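Local coordinates for aquaporin AqpM (Methanothermobacter marburgensis str. Marburg, PDB 2F2B), which forms a homotetrameric membrane channel that lets water move rapidly in both directions under osmotic gradients and also gives a transient increase in initial glycerol flux, at residues A111-F116 against F204-N209; H80-A84 against L198-R202; W55-G59 against I187-N192. All coordinates share one frame. Residue numbers count along the deposited sequence, not the author numbering.

Interaction 1: residues A111-F116 against F204-N209; sequences AAFGSF and FGPYLN
In the aquaporin fold, the short helix 200-214 that starts within the second NPA motif packs against the membrane-spanning helices. Here its residues 204-209 meet 111-116 of helix 100-122. Both segments are helical. Their axes approach to 7.4 Å and cross at -56°. The second helix is kinked at P206, whose ring nitrogen cannot bond back to the turn before. The register pairs A112 with G205 (CA to CA 3.8 Å), S115 with P206 (5.7 Å) and F116 with N209 (6.3 Å).

Backbone packing is tightest at the crossing. G205 CA lies 3.8 Å from A112 CA and 3.7 Å from A111 O. A CB on G205 would clash with A111 O, so the missing side chain lets the two backbones come this close. This is small-residue packing between helices, with alanine, glycine and serine at the interface.

Apolar contacts flank it. A112 CB lies 4.2 Å from F204 CE2 and 3.9 Å from L208 CD2. F204 is in the t rotamer and L208 has chi1 t, chi2 p. A111 also touches V19 of helix 4-33, which lies alongside.

Polar groups sit further along the helices. N209, chi1 m, has the largest area covered in the contact. Its side chain points toward helix 100-122, near S115 and F116. F116 has chi1 t, its ring leading away. S115, with chi1 t, points toward the other helix. Its OG is 3.8 Å from G205 O and 3.6 Å from P206 CA.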
# COMPACT_ATOMS: atom_id res chain seq x y z
N ALA A 111 0.65 -24.47 9.08
CA ALA A 111 -0.44 -23.59 9.48
C ALA A 111 -0.79 -23.80 10.95
O ALA A 111 -1.02 -22.84 11.69
CB ALA A 111 -1.66 -23.84 8.62
N ALA A 112 -0.84 -25.06 11.37
CA ALA A 112 -1.17 -25.37 12.76
C ALA A 112 -0.10 -24.82 13.71
O ALA A 112 -0.43 -24.25 14.75
CB ALA A 112 -1.29 -26.89 12.94
N PHE A 113 1.17 -24.98 13.35
CA PHE A 113 2.25 -24.49 14.19
C PHE A 113 2.30 -22.96 14.19
O PHE A 113 2.59 -22.33 15.21
CB PHE A 113 3.60 -25.05 13.71
CG PHE A 113 4.70 -24.96 14.74
CD1 PHE A 113 5.97 -24.55 14.37
CD2 PHE A 113 4.47 -25.31 16.07
CE1 PHE A 113 7.01 -24.48 15.30
CE2 PHE A 113 5.49 -25.25 17.01
CZ PHE A 113 6.76 -24.83 16.63
N GLY A 114 2.03 -22.35 13.03
CA GLY A 114 2.05 -20.90 12.95
C GLY A 114 1.02 -20.29 13.88
O GLY A 114 1.30 -19.31 14.58
N SER A 115 -0.17 -20.86 13.89
CA SER A 115 -1.25 -20.38 14.74
C SER A 115 -0.90 -20.59 16.21
O SER A 115 -1.12 -19.72 17.05
CB SER A 115 -2.55 -21.13 14.41
OG SER A 115 -3.64 -20.62 15.15
N PHE A 116 -0.33 -21.75 16.52
CA PHE A 116 0.06 -22.07 17.89
C PHE A 116 1.12 -21.12 18.44
O PHE A 116 1.00 -20.61 19.56
CB PHE A 116 0.59 -23.50 17.97
CG PHE A 116 1.10 -23.88 19.33
CD1 PHE A 116 0.22 -24.04 20.40
CD2 PHE A 116 2.47 -24.05 19.55
CE1 PHE A 116 0.70 -24.36 21.67
CE2 PHE A 116 2.95 -24.37 20.81
CZ PHE A 116 2.07 -24.53 21.87
N PHE A 204 -7.40 -24.34 8.40
CA PHE A 204 -7.14 -25.48 9.28
C PHE A 204 -6.38 -25.12 10.56
O PHE A 204 -6.77 -25.52 11.66
CB PHE A 204 -6.35 -26.55 8.51
CG PHE A 204 -5.89 -27.70 9.36
CD1 PHE A 204 -6.77 -28.70 9.73
CD2 PHE A 204 -4.56 -27.78 9.79
CE1 PHE A 204 -6.35 -29.77 10.53
CE2 PHE A 204 -4.13 -28.84 10.58
CZ PHE A 204 -5.02 -29.84 10.95
N GLY A 205 -5.28 -24.38 10.41
CA GLY A 205 -4.48 -24.00 11.56
C GLY A 205 -5.26 -23.32 12.67
O GLY A 205 -5.27 -23.80 13.81
N PRO A 206 -5.92 -22.19 12.37
CA PRO A 206 -6.71 -21.47 13.37
C PRO A 206 -7.86 -22.32 13.93
O PRO A 206 -8.15 -22.27 15.13
CB PRO A 206 -7.21 -20.26 12.59
CG PRO A 206 -6.06 -19.99 11.66
CD PRO A 206 -5.73 -21.37 11.16
N TYR A 207 -8.50 -23.11 13.07
CA TYR A 207 -9.60 -23.97 13.52
C TYR A 207 -9.11 -24.94 14.59
O TYR A 207 -9.74 -25.10 15.63
CB TYR A 207 -10.17 -24.77 12.34
CG TYR A 207 -11.29 -24.09 11.58
CD1 TYR A 207 -11.35 -22.70 11.47
CD2 TYR A 207 -12.27 -24.85 10.94
CE1 TYR A 207 -12.38 -22.08 10.75
CE2 TYR A 207 -13.29 -24.24 10.22
CZ TYR A 207 -13.34 -22.86 10.12
OH TYR A 207 -14.35 -22.28 9.40
N LEU A 208 -7.97 -25.58 14.32
CA LEU A 208 -7.40 -26.54 15.26
C LEU A 208 -7.06 -25.90 16.60
O LEU A 208 -7.47 -26.38 17.66
CB LEU A 208 -6.14 -27.19 14.67
CG LEU A 208 -5.44 -28.23 15.54
CD1 LEU A 208 -6.41 -29.37 15.86
CD2 LEU A 208 -4.20 -28.77 14.83
N ASN A 209 -6.33 -24.79 16.56
CA ASN A 209 -5.95 -24.11 17.79
C ASN A 209 -7.13 -23.48 18.53
O ASN A 209 -7.13 -23.44 19.76
CB ASN A 209 -4.86 -23.08 17.50
CG ASN A 209 -3.52 -23.74 17.18
OD1 ASN A 209 -3.24 -24.10 16.03
ND2 ASN A 209 -2.70 -23.91 18.20

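Interaction 2: residues H80-A84 against L198-R202; sequences HINPA and LNPAR. With GOL (glycerol), chain B.
Two hydrogen bonds join the segments almost symmetrically. N82 ND2 donates to L198 O at 2.8 Å, and N199 ND2 donates to I81 O at 2.9 Å. Each asparagine, chi1 t, also N-caps the helix that starts at the next residue. N82 OD1 accepts from A84 N at 2.9 Å. N199 OD1 accepts from R202 N at 3.0 Å and, weakly, from A201 N at 2.9 Å. With the carbonyl ends held, both ND2 groups face the pore. There a glycerol, probably from the crystallisation liquor, accepts from N82 ND2 at O2 (3.1 Å) and from N199 ND2 at O3 (3.2 Å).

These are the two NPA motifs of the aquaporin fold. The two half-helices meet at their N-termini mid-membrane, and the paired asparagines offer donors to molecules in the channel. I81 and L198 have positive phi (39° and 60°). N82 and N199 are extended, and helix begins at P83 and P200.

N82 and N199 CA atoms lie 5.3 Å apart, P83 and P200 CA atoms 6.1 Å; 81-84 and 198-201 run 119° apart. P83 CD lies 3.9 Å from P200 CD and 3.6 Å from A201 CB. A84 CB is 4.0 Å from P200 CD.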
# COMPACT_ATOMS: atom_id res chain seq x y z
N HIS A 80 4.04 -22.83 -2.66
CA HIS A 80 2.61 -22.95 -2.89
C HIS A 80 1.86 -22.47 -1.65
O HIS A 80 0.89 -21.70 -1.75
CB HIS A 80 2.21 -24.41 -3.13
CG HIS A 80 2.84 -25.03 -4.34
ND1 HIS A 80 2.50 -26.30 -4.78
CD2 HIS A 80 3.80 -24.59 -5.19
CE1 HIS A 80 3.22 -26.60 -5.84
NE2 HIS A 80 4.02 -25.58 -6.11
N ILE A 81 2.31 -22.96 -0.49
CA ILE A 81 1.75 -22.66 0.83
C ILE A 81 0.23 -22.57 0.85
O ILE A 81 -0.36 -21.81 1.64
CB ILE A 81 2.38 -21.37 1.43
CG1 ILE A 81 2.06 -20.15 0.55
CG2 ILE A 81 3.90 -21.55 1.54
CD1 ILE A 81 2.55 -18.82 1.14
N ASN A 82 -0.40 -23.39 0.02
CA ASN A 82 -1.85 -23.41 -0.12
C ASN A 82 -2.26 -24.70 -0.84
O ASN A 82 -1.92 -24.90 -2.00
CB ASN A 82 -2.27 -22.20 -0.97
CG ASN A 82 -3.77 -22.06 -1.10
OD1 ASN A 82 -4.52 -23.02 -0.93
ND2 ASN A 82 -4.22 -20.85 -1.41
N PRO A 83 -3.00 -25.59 -0.16
CA PRO A 83 -3.43 -26.85 -0.78
C PRO A 83 -4.20 -26.65 -2.09
O PRO A 83 -4.09 -27.46 -3.01
CB PRO A 83 -4.29 -27.50 0.30
CG PRO A 83 -3.62 -27.03 1.56
CD PRO A 83 -3.35 -25.57 1.27
N ALA A 84 -4.97 -25.57 -2.17
CA ALA A 84 -5.74 -25.29 -3.37
C ALA A 84 -4.83 -24.93 -4.56
O ALA A 84 -5.16 -25.23 -5.71
CB ALA A 84 -6.74 -24.16 -3.11
N LEU A 198 -9.35 -18.60 1.02
CA LEU A 198 -8.72 -18.96 -0.26
C LEU A 198 -7.69 -20.06 -0.06
O LEU A 198 -6.97 -20.41 -0.99
CB LEU A 198 -7.99 -17.75 -0.86
CG LEU A 198 -8.60 -16.35 -0.74
CD1 LEU A 198 -7.66 -15.34 -1.41
CD2 LEU A 198 -9.99 -16.32 -1.39
N ASN A 199 -7.66 -20.64 1.13
CA ASN A 199 -6.61 -21.59 1.48
C ASN A 199 -7.05 -22.59 2.56
O ASN A 199 -7.21 -22.21 3.72
CB ASN A 199 -5.44 -20.74 1.98
CG ASN A 199 -4.18 -21.52 2.21
OD1 ASN A 199 -4.21 -22.67 2.65
ND2 ASN A 199 -3.05 -20.88 1.95
N PRO A 200 -7.20 -23.88 2.21
CA PRO A 200 -7.61 -24.88 3.20
C PRO A 200 -6.70 -24.98 4.43
O PRO A 200 -7.18 -25.23 5.53
CB PRO A 200 -7.64 -26.17 2.39
CG PRO A 200 -8.00 -25.69 1.00
CD PRO A 200 -7.12 -24.47 0.86
N ALA A 201 -5.40 -24.79 4.24
CA ALA A 201 -4.46 -24.88 5.35
C ALA A 201 -4.56 -23.65 6.25
O ALA A 201 -4.50 -23.76 7.48
CB ALA A 201 -3.03 -25.04 4.83
N ARG A 202 -4.69 -22.48 5.64
CA ARG A 202 -4.80 -21.23 6.38
C ARG A 202 -6.03 -21.23 7.29
O ARG A 202 -6.08 -20.50 8.29
CB ARG A 202 -4.84 -20.04 5.40
CG ARG A 202 -5.19 -18.69 6.03
CD ARG A 202 -6.67 -18.39 5.87
NE ARG A 202 -7.05 -17.09 6.42
CZ ARG A 202 -7.33 -16.85 7.70
NH1 ARG A 202 -7.27 -17.84 8.58
NH2 ARG A 202 -7.69 -15.64 8.09
C1 GOL B . -0.87 -17.52 -1.05
O1 GOL B . 0.51 -17.56 -1.88
C2 GOL B . -1.93 -18.42 -1.22
O2 GOL B . -1.78 -19.13 -2.34
C3 GOL B . -2.70 -18.32 -0.30
O3 GOL B . -3.38 -17.87 1.02

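Interaction 3: residues W55-G59 against I187-N192; sequences WVAIG and ITTLGN
The indole of W55 lies over the backbone of G191 with its six-membered ring. G191 CA is 3.7 Å from the centroid of that ring and 21° off its normal, a CH-pi contact over the face. A CB on G191 would clash with W55 CZ3, so the glycine leaves room for the ring. This is knob-into-hole packing: W55 sits among I187, T188, G191 and N192. It joins two membrane helices of the aquaporin fold, 52-73 from the first repeat and 175-194 from the second.

Residues 55-59 and 187-190 are helical. The axes of the two segments cross at 112° and approach to 8.3 Å. V56 CA is 4.9 Å from T188 CA, and G59 CA is 5.2 Å from I187 CA.

Apolar contacts fill the other end. I187, chi1 m and chi2 t, points toward helix 52-73. Its CG2 is 4.0 Å from W55 CE3, 3.8 Å from G59 CA and 4.4 Å from I58 CG2. T188 OG1 packs 3.4 Å from V56 CA, but hydrogen-bonds to A184 O in its own helix.

The contact lies beside a tetramer interface. V56 packs on A57 of a second subunit, and N192 packs on I32 of that subunit. N192 ND2 hydrogen-bonds to F42 O of its own chain. W55, chi1 m and chi2 117°, turns its ring nitrogen to the same amide: NE1 donates to N192 OD1 at 2.9 Å.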
# COMPACT_ATOMS: atom_id res chain seq x y z
N TRP A 55 -9.66 -3.83 7.14
CA TRP A 55 -9.62 -4.96 6.23
C TRP A 55 -8.44 -4.93 5.26
O TRP A 55 -7.85 -5.97 4.99
CB TRP A 55 -10.94 -5.07 5.46
CG TRP A 55 -11.99 -5.81 6.25
CD1 TRP A 55 -13.19 -5.32 6.70
CD2 TRP A 55 -11.93 -7.17 6.69
NE1 TRP A 55 -13.88 -6.29 7.39
CE2 TRP A 55 -13.13 -7.44 7.40
CE3 TRP A 55 -10.98 -8.19 6.56
CZ2 TRP A 55 -13.40 -8.69 7.97
CZ3 TRP A 55 -11.25 -9.44 7.13
CH2 TRP A 55 -12.45 -9.67 7.83
N VAL A 56 -8.09 -3.75 4.74
CA VAL A 56 -6.94 -3.71 3.84
C VAL A 56 -5.66 -3.92 4.64
O VAL A 56 -4.67 -4.44 4.13
CB VAL A 56 -6.89 -2.39 3.01
CG1 VAL A 56 -6.44 -1.23 3.88
CG2 VAL A 56 -5.96 -2.58 1.80
N ALA A 57 -5.67 -3.51 5.92
CA ALA A 57 -4.50 -3.70 6.77
C ALA A 57 -4.29 -5.20 6.99
O ALA A 57 -3.17 -5.70 6.90
CB ALA A 57 -4.70 -2.99 8.11
N ILE A 58 -5.37 -5.92 7.29
CA ILE A 58 -5.27 -7.37 7.48
C ILE A 58 -4.86 -7.99 6.15
O ILE A 58 -3.98 -8.85 6.09
CB ILE A 58 -6.62 -7.98 7.95
CG1 ILE A 58 -6.91 -7.51 9.38
CG2 ILE A 58 -6.57 -9.51 7.87
CD1 ILE A 58 -8.34 -7.76 9.84
N GLY A 59 -5.48 -7.53 5.07
CA GLY A 59 -5.14 -8.04 3.75
C GLY A 59 -3.66 -7.88 3.44
O GLY A 59 -3.03 -8.78 2.87
N ILE A 187 -8.92 -10.12 0.14
CA ILE A 187 -9.32 -10.09 1.54
C ILE A 187 -10.05 -8.78 1.86
O ILE A 187 -11.01 -8.77 2.64
CB ILE A 187 -8.08 -10.23 2.47
CG1 ILE A 187 -7.56 -11.67 2.40
CG2 ILE A 187 -8.44 -9.86 3.92
CD1 ILE A 187 -6.19 -11.88 3.07
N THR A 188 -9.60 -7.68 1.26
CA THR A 188 -10.25 -6.40 1.51
C THR A 188 -11.73 -6.46 1.14
O THR A 188 -12.58 -5.95 1.85
CB THR A 188 -9.54 -5.27 0.72
OG1 THR A 188 -8.16 -5.23 1.09
CG2 THR A 188 -10.18 -3.92 1.00
N THR A 189 -12.03 -7.12 0.02
CA THR A 189 -13.41 -7.24 -0.45
C THR A 189 -14.23 -8.33 0.25
O THR A 189 -15.34 -8.08 0.73
CB THR A 189 -13.46 -7.54 -1.96
OG1 THR A 189 -12.76 -6.50 -2.68
CG2 THR A 189 -14.91 -7.59 -2.46
N LEU A 190 -13.67 -9.53 0.30
CA LEU A 190 -14.35 -10.71 0.86
C LEU A 190 -14.15 -11.03 2.34
O LEU A 190 -14.81 -11.93 2.87
CB LEU A 190 -13.96 -11.93 0.02
CG LEU A 190 -14.85 -12.44 -1.13
CD1 LEU A 190 -15.79 -11.36 -1.63
CD2 LEU A 190 -13.97 -12.99 -2.24
N GLY A 191 -13.26 -10.31 3.01
CA GLY A 191 -13.01 -10.58 4.41
C GLY A 191 -14.26 -10.58 5.28
O GLY A 191 -14.47 -11.51 6.07
N ASN A 192 -15.11 -9.57 5.12
CA ASN A 192 -16.32 -9.46 5.92
C ASN A 192 -17.48 -10.31 5.41
O ASN A 192 -18.62 -10.16 5.87
CB ASN A 192 -16.76 -7.99 6.01
CG ASN A 192 -17.27 -7.63 7.40
OD1 ASN A 192 -16.53 -7.10 8.22
ND2 ASN A 192 -18.54 -7.92 7.66

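How the interactions relate
Each interaction joins the first sequence half to the second. Interactions 1 and 2 share helix 200-214 and touch, with A111 CB 3.1 Å from A201 O. Interaction 3 uses the preceding helix 175-194; its centre is about 17 Å from that of interaction 2 and about 20 Å from that of interaction 1. Interaction 2 lies nearest the chain centre and is buried and polar, with asparagine donors directed at the channel. Interaction 3 is also buried, partly by other subunits, and relies on an indole with one hydrogen bond. Interaction 1 is only partly buried and depends on close backbone approach. Glycines admit neighbours in interactions 1 and 3; in interaction 2 prolines pack instead.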